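Local structure of FdtA domain-containing protein (Helicobacter canadensis MIT 98-5491, 7N67) at residues B[51-62]-B[125-136]. The protein is a probable sugar 3,4-ketoisomerase of the cupin fold that binds thymidine diphosphate and probably acts on a dTDP-linked keto sugar in formylated-sugar biosynthesis. Numbering follows the deposited sequence.
With TYD (thymidine-5'-diphosphate), chain E.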
loop_
_atom_site.group_PDB
_atom_site.type_symbol
_atom_site.label_atom_id
_atom_site.label_comp_id
_atom_site.label_asym_id
_atom_site.label_seq_id
_atom_site.Cartn_x
_atom_site.Cartn_y
_atom_site.Cartn_z
ATOM N N PHE B 51 8.490 -27.013 -5.299
ATOM C CA PHE B 51 9.500 -27.047 -6.381
ATOM C C PHE B 51 10.696 -26.204 -5.934
ATOM O O PHE B 51 10.658 -25.648 -4.816
ATOM C CB PHE B 51 8.901 -26.568 -7.701
ATOM C CG PHE B 51 8.228 -25.221 -7.642
ATOM C CD1 PHE B 51 8.971 -24.052 -7.586
ATOM C CD2 PHE B 51 6.840 -25.116 -7.684
ATOM C CE1 PHE B 51 8.343 -22.813 -7.563
ATOM C CE2 PHE B 51 6.216 -23.876 -7.654
ATOM C CZ PHE B 51 6.969 -22.727 -7.597
ATOM N N GLU B 52 11.736 -26.135 -6.760
ATOM C CA GLU B 52 12.944 -25.335 -6.464
ATOM C C GLU B 52 12.822 -23.990 -7.160
ATOM O O GLU B 52 12.794 -23.987 -8.416
ATOM C CB GLU B 52 14.204 -26.045 -6.948
ATOM C CG GLU B 52 14.555 -27.247 -6.105
ATOM C CD GLU B 52 15.891 -27.851 -6.478
ATOM O OE1 GLU B 52 16.501 -28.448 -5.593
ATOM O OE2 GLU B 52 16.324 -27.694 -7.644
ATOM N N ILE B 53 12.804 -22.906 -6.376
ATOM C CA ILE B 53 12.743 -21.526 -6.927
ATOM C C ILE B 53 14.025 -21.330 -7.739
ATOM O O ILE B 53 15.126 -21.539 -7.192
ATOM C CB ILE B 53 12.545 -20.458 -5.830
ATOM C CG1 ILE B 53 11.302 -20.706 -4.968
ATOM C CG2 ILE B 53 12.477 -19.078 -6.448
ATOM C CD1 ILE B 53 11.402 -20.131 -3.573
ATOM N N LYS B 54 13.875 -21.025 -9.018
ATOM C CA LYS B 54 14.971 -20.628 -9.927
ATOM C C LYS B 54 14.838 -19.142 -10.267
ATOM O O LYS B 54 15.841 -18.515 -10.662
ATOM C CB LYS B 54 14.888 -21.480 -11.192
ATOM C CG LYS B 54 15.011 -22.981 -10.953
ATOM C CD LYS B 54 16.412 -23.521 -11.180
ATOM C CE LYS B 54 16.629 -24.866 -10.519
ATOM N NZ LYS B 54 18.065 -25.109 -10.251
ATOM N N ARG B 55 13.631 -18.601 -10.145
ATOM C CA ARG B 55 13.327 -17.192 -10.493
ATOM C C ARG B 55 12.133 -16.751 -9.668
ATOM O O ARG B 55 11.304 -17.618 -9.329
ATOM C CB ARG B 55 13.016 -17.064 -11.983
ATOM C CG ARG B 55 12.153 -15.874 -12.365
ATOM C CD ARG B 55 11.964 -15.815 -13.876
ATOM N NE ARG B 55 11.410 -17.074 -14.390
ATOM C CZ ARG B 55 10.287 -17.212 -15.102
ATOM N NH1 ARG B 55 9.915 -18.422 -15.490
ATOM N NH2 ARG B 55 9.561 -16.159 -15.450
ATOM N N ILE B 56 12.117 -15.472 -9.306
ATOM C CA ILE B 56 10.930 -14.776 -8.744
ATOM C C ILE B 56 10.684 -13.556 -9.625
ATOM O O ILE B 56 11.639 -13.074 -10.275
ATOM C CB ILE B 56 11.100 -14.450 -7.240
ATOM C CG1 ILE B 56 12.100 -13.333 -6.955
ATOM C CG2 ILE B 56 11.473 -15.699 -6.476
ATOM C CD1 ILE B 56 11.472 -12.004 -6.733
ATOM N N TYR B 57 9.432 -13.123 -9.704
ATOM C CA TYR B 57 9.055 -11.847 -10.355
ATOM C C TYR B 57 7.888 -11.227 -9.563
ATOM O O TYR B 57 7.091 -11.937 -8.867
ATOM C CB TYR B 57 8.898 -12.075 -11.865
ATOM C CG TYR B 57 7.745 -12.908 -12.384
ATOM C CD1 TYR B 57 6.519 -12.336 -12.659
ATOM C CD2 TYR B 57 7.900 -14.243 -12.727
ATOM C CE1 TYR B 57 5.467 -13.062 -13.202
ATOM C CE2 TYR B 57 6.858 -14.993 -13.260
ATOM C CZ TYR B 57 5.634 -14.396 -13.519
ATOM O OH TYR B 57 4.578 -15.091 -14.056
ATOM N N TYR B 58 7.853 -9.902 -9.599
ATOM C CA TYR B 58 6.802 -9.089 -8.962
ATOM C C TYR B 58 6.294 -8.023 -9.937
ATOM O O TYR B 58 7.062 -7.483 -10.774
ATOM C CB TYR B 58 7.272 -8.487 -7.636
ATOM C CG TYR B 58 8.601 -7.783 -7.631
ATOM C CD1 TYR B 58 8.674 -6.403 -7.574
ATOM C CD2 TYR B 58 9.783 -8.494 -7.597
ATOM C CE1 TYR B 58 9.886 -5.733 -7.528
ATOM C CE2 TYR B 58 11.006 -7.844 -7.548
ATOM C CZ TYR B 58 11.057 -6.463 -7.505
ATOM O OH TYR B 58 12.266 -5.842 -7.440
ATOM N N ILE B 59 4.985 -7.775 -9.835
ATOM C CA ILE B 59 4.228 -6.811 -10.677
ATOM C C ILE B 59 3.676 -5.715 -9.765
ATOM O O ILE B 59 3.110 -6.034 -8.692
ATOM C CB ILE B 59 3.141 -7.582 -11.444
ATOM C CG1 ILE B 59 3.775 -8.598 -12.399
ATOM C CG2 ILE B 59 2.230 -6.627 -12.185
ATOM C CD1 ILE B 59 3.099 -9.935 -12.417
ATOM N N TYR B 60 3.842 -4.458 -10.155
ATOM C CA TYR B 60 3.276 -3.303 -9.406
ATOM C C TYR B 60 2.793 -2.246 -10.391
ATOM O O TYR B 60 2.917 -2.502 -11.581
ATOM C CB TYR B 60 4.299 -2.772 -8.409
ATOM C CG TYR B 60 5.623 -2.402 -9.018
ATOM C CD1 TYR B 60 5.939 -1.085 -9.286
ATOM C CD2 TYR B 60 6.582 -3.370 -9.295
ATOM C CE1 TYR B 60 7.167 -0.735 -9.819
ATOM C CE2 TYR B 60 7.818 -3.031 -9.815
ATOM C CZ TYR B 60 8.117 -1.707 -10.068
ATOM O OH TYR B 60 9.331 -1.351 -10.587
ATOM N N ASP B 61 2.235 -1.135 -9.895
ATOM C CA ASP B 61 1.542 -0.096 -10.701
ATOM C C ASP B 61 0.454 -0.769 -11.536
ATOM O O ASP B 61 0.291 -0.417 -12.710
ATOM C CB ASP B 61 2.539 0.707 -11.537
ATOM C CG ASP B 61 3.367 1.651 -10.685
ATOM O OD1 ASP B 61 2.867 2.052 -9.604
ATOM O OD2 ASP B 61 4.496 1.990 -11.100
ATOM N N THR B 62 -0.299 -1.680 -10.928
ATOM C CA THR B 62 -1.477 -2.324 -11.548
ATOM C C THR B 62 -2.696 -1.400 -11.459
ATOM O O THR B 62 -2.739 -0.536 -10.548
ATOM C CB THR B 62 -1.790 -3.662 -10.879
ATOM O OG1 THR B 62 -1.752 -3.416 -9.478
ATOM C CG2 THR B 62 -0.811 -4.738 -11.274
ATOM N N GLY B 125 -2.557 -0.078 -7.777
ATOM C CA GLY B 125 -1.202 -0.199 -7.219
ATOM C C GLY B 125 -0.967 -1.531 -6.521
ATOM O O GLY B 125 0.069 -1.632 -5.860
ATOM N N ALA B 126 -1.866 -2.516 -6.682
ATOM C CA ALA B 126 -1.740 -3.884 -6.128
ATOM C C ALA B 126 -0.455 -4.534 -6.659
ATOM O O ALA B 126 -0.088 -4.293 -7.831
ATOM C CB ALA B 126 -2.935 -4.726 -6.481
ATOM N N LYS B 127 0.177 -5.354 -5.818
ATOM C CA LYS B 127 1.502 -5.959 -6.063
ATOM C C LYS B 127 1.367 -7.470 -5.938
ATOM O O LYS B 127 0.759 -7.930 -4.936
ATOM C CB LYS B 127 2.492 -5.366 -5.066
ATOM C CG LYS B 127 2.413 -3.851 -5.012
ATOM C CD LYS B 127 3.525 -3.176 -4.221
ATOM C CE LYS B 127 3.364 -1.664 -4.178
ATOM N NZ LYS B 127 1.978 -1.285 -3.791
ATOM N N LEU B 128 1.865 -8.188 -6.946
ATOM C CA LEU B 128 1.828 -9.665 -7.010
ATOM C C LEU B 128 3.262 -10.176 -7.012
ATOM O O LEU B 128 4.080 -9.627 -7.785
ATOM C CB LEU B 128 1.103 -10.068 -8.287
ATOM C CG LEU B 128 1.136 -11.554 -8.638
ATOM C CD1 LEU B 128 0.374 -12.370 -7.606
ATOM C CD2 LEU B 128 0.552 -11.781 -10.023
ATOM N N LEU B 129 3.559 -11.146 -6.146
ATOM C CA LEU B 129 4.849 -11.879 -6.143
ATOM C C LEU B 129 4.611 -13.243 -6.776
ATOM O O LEU B 129 3.562 -13.848 -6.477
ATOM C CB LEU B 129 5.352 -12.014 -4.702
ATOM C CG LEU B 129 6.636 -12.820 -4.541
ATOM C CD1 LEU B 129 7.810 -12.140 -5.239
ATOM C CD2 LEU B 129 6.928 -13.045 -3.066
ATOM N N VAL B 130 5.532 -13.697 -7.628
ATOM C CA VAL B 130 5.446 -15.036 -8.287
ATOM C C VAL B 130 6.759 -15.789 -8.056
ATOM O O VAL B 130 7.830 -15.292 -8.468
ATOM C CB VAL B 130 5.120 -14.925 -9.791
ATOM C CG1 VAL B 130 4.985 -16.297 -10.439
ATOM C CG2 VAL B 130 3.856 -14.115 -10.035
ATOM N N LEU B 131 6.667 -16.930 -7.393
ATOM C CA LEU B 131 7.776 -17.903 -7.248
ATOM C C LEU B 131 7.656 -18.876 -8.419
ATOM O O LEU B 131 6.574 -19.499 -8.547
ATOM C CB LEU B 131 7.613 -18.615 -5.902
ATOM C CG LEU B 131 8.110 -17.873 -4.652
ATOM C CD1 LEU B 131 8.163 -16.370 -4.830
ATOM C CD2 LEU B 131 7.249 -18.214 -3.456
ATOM N N ALA B 132 8.680 -18.961 -9.274
ATOM C CA ALA B 132 8.671 -19.799 -10.497
ATOM C C ALA B 132 9.707 -20.928 -10.393
ATOM O O ALA B 132 10.800 -20.675 -9.834
ATOM C CB ALA B 132 8.909 -18.931 -11.715
ATOM N N SER B 133 9.375 -22.077 -11.010
ATOM C CA SER B 133 10.097 -23.379 -10.981
ATOM C C SER B 133 11.269 -23.416 -11.966
ATOM O O SER B 133 11.983 -24.432 -11.958
ATOM C CB SER B 133 9.144 -24.527 -11.275
ATOM O OG SER B 133 8.758 -24.560 -12.660
ATOM N N ASP B 134 11.466 -22.389 -12.798
ATOM C CA ASP B 134 12.489 -22.427 -13.872
ATOM C C ASP B 134 12.756 -21.025 -14.424
ATOM O O ASP B 134 11.955 -20.117 -14.162
ATOM C CB ASP B 134 12.044 -23.365 -14.993
ATOM C CG ASP B 134 13.178 -24.036 -15.754
ATOM O OD1 ASP B 134 14.359 -23.681 -15.535
ATOM O OD2 ASP B 134 12.864 -24.914 -16.553
ATOM N N PHE B 135 13.859 -20.883 -15.166
ATOM C CA PHE B 135 14.325 -19.627 -15.791
ATOM C C PHE B 135 13.313 -19.224 -16.865
ATOM O O PHE B 135 12.599 -20.099 -17.391
ATOM C CB PHE B 135 15.733 -19.805 -16.366
ATOM C CG PHE B 135 16.743 -20.302 -15.364
ATOM C CD1 PHE B 135 17.538 -19.413 -14.656
ATOM C CD2 PHE B 135 16.896 -21.664 -15.117
ATOM C CE1 PHE B 135 18.453 -19.879 -13.725
ATOM C CE2 PHE B 135 17.820 -22.129 -14.186
ATOM C CZ PHE B 135 18.593 -21.232 -13.492
ATOM N N TYR B 136 13.233 -17.928 -17.155
ATOM C CA TYR B 136 12.254 -17.326 -18.095
ATOM C C TYR B 136 12.572 -17.830 -19.496
ATOM O O TYR B 136 13.695 -17.631 -19.961
ATOM C CB TYR B 136 12.341 -15.800 -18.063
ATOM C CG TYR B 136 11.633 -15.068 -19.176
ATOM C CD1 TYR B 136 10.278 -15.220 -19.389
ATOM C CD2 TYR B 136 12.298 -14.145 -19.962
ATOM C CE1 TYR B 136 9.620 -14.500 -20.372
ATOM C CE2 TYR B 136 11.660 -13.416 -20.955
ATOM C CZ TYR B 136 10.309 -13.599 -21.169
ATOM O OH TYR B 136 9.652 -12.904 -22.152
HETATM P PA TYD E . 3.981 -10.521 -19.338
HETATM O O1A TYD E . 4.056 -11.971 -19.663
HETATM O O2A TYD E . 3.320 -9.601 -20.307
HETATM O O3A TYD E . 3.363 -10.341 -17.876
HETATM P PB TYD E . 2.071 -10.904 -17.125
HETATM O O1B TYD E . 2.010 -10.140 -15.803
HETATM O O2B TYD E . 0.931 -10.565 -18.060
HETATM O O3B TYD E . 2.241 -12.382 -16.926
HETATM O "O5'" TYD E . 5.449 -9.955 -19.050
HETATM C "C5'" TYD E . 5.693 -8.566 -19.349
HETATM C "C4'" TYD E . 7.069 -8.466 -19.948
HETATM O "O4'" TYD E . 8.031 -8.968 -18.993
HETATM C "C3'" TYD E . 7.253 -9.266 -21.238
HETATM O "O3'" TYD E . 7.947 -8.493 -22.206
HETATM C "C2'" TYD E . 8.094 -10.454 -20.799
HETATM C "C1'" TYD E . 8.897 -9.886 -19.636
HETATM N N1 TYD E . 9.316 -10.902 -18.643
HETATM C C2 TYD E . 10.668 -11.130 -18.478
HETATM O O2 TYD E . 11.526 -10.521 -19.106
HETATM N N3 TYD E . 10.973 -12.110 -17.563
HETATM C C4 TYD E . 10.089 -12.856 -16.803
HETATM O O4 TYD E . 10.517 -13.705 -16.010
HETATM C C5 TYD E . 8.693 -12.556 -17.014
HETATM C C5M TYD E . 7.668 -13.318 -16.224
HETATM C C6 TYD E . 8.377 -11.613 -17.916
HETATM O O HOH W 1 2.069 -0.454 -7.018
#
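With CG of Y57 set between its backbone N and carbonyl carbon (chi1 69°), the phenol ring swings back over V130, while R55 extends with CG trans to its N (chi1 155°) and bends at chi3, bringing its guanidinium to the carbonyl of D134. Both residues belong to strand 55-60, which pairs antiparallel with strand 127-132 in a sheet of the cupin fold; a strand of the second subunit continues the sheet beyond 55-60. Backbone bonds join the hydrogen-bonded pairs Y57-V130 and I59-L128. Toward R55 the register slips: K54 and R55 both face A132 in a classic beta bulge, where K54 N donates to A132 O and A132 N to R55 O. On one face of the sheet I56 CG2 lies beside L131 CD1, 3.8 Å away, and I56 CD1 meets L129 CD1. The other face, that of R55, Y57 and I59, lines part of the nucleotide pocket. There V130 CB sits almost centrally under the Y57 ring in a CH-pi contact, 3.8 Å from its centroid and 9° off the normal, and the thymine methyl C5M lies over the opposite ring face, near its centre; Q78 holds Y57 OH. D134 O lies close to the R55 guanidinium plane and accepts from both NE (3.1 Å) and NH1 (3.0 Å), with NE on a carbonyl lone pair and NH1 above the carbonyl plane. A132 CB and Y136 CA lie over opposite faces of this group; sandwiched between them and tied to D134 O, it is held with NH2 turned to thymine O4, to which it donates (2.7 Å). Y136 spreads its ring over the base, and H71, R68, G69 and R143, with R37 of the second subunit, also hydrogen-bond the nucleotide. Beyond the far end of the ladder, G125 N donates almost straight to T62 O at 2.8 Å.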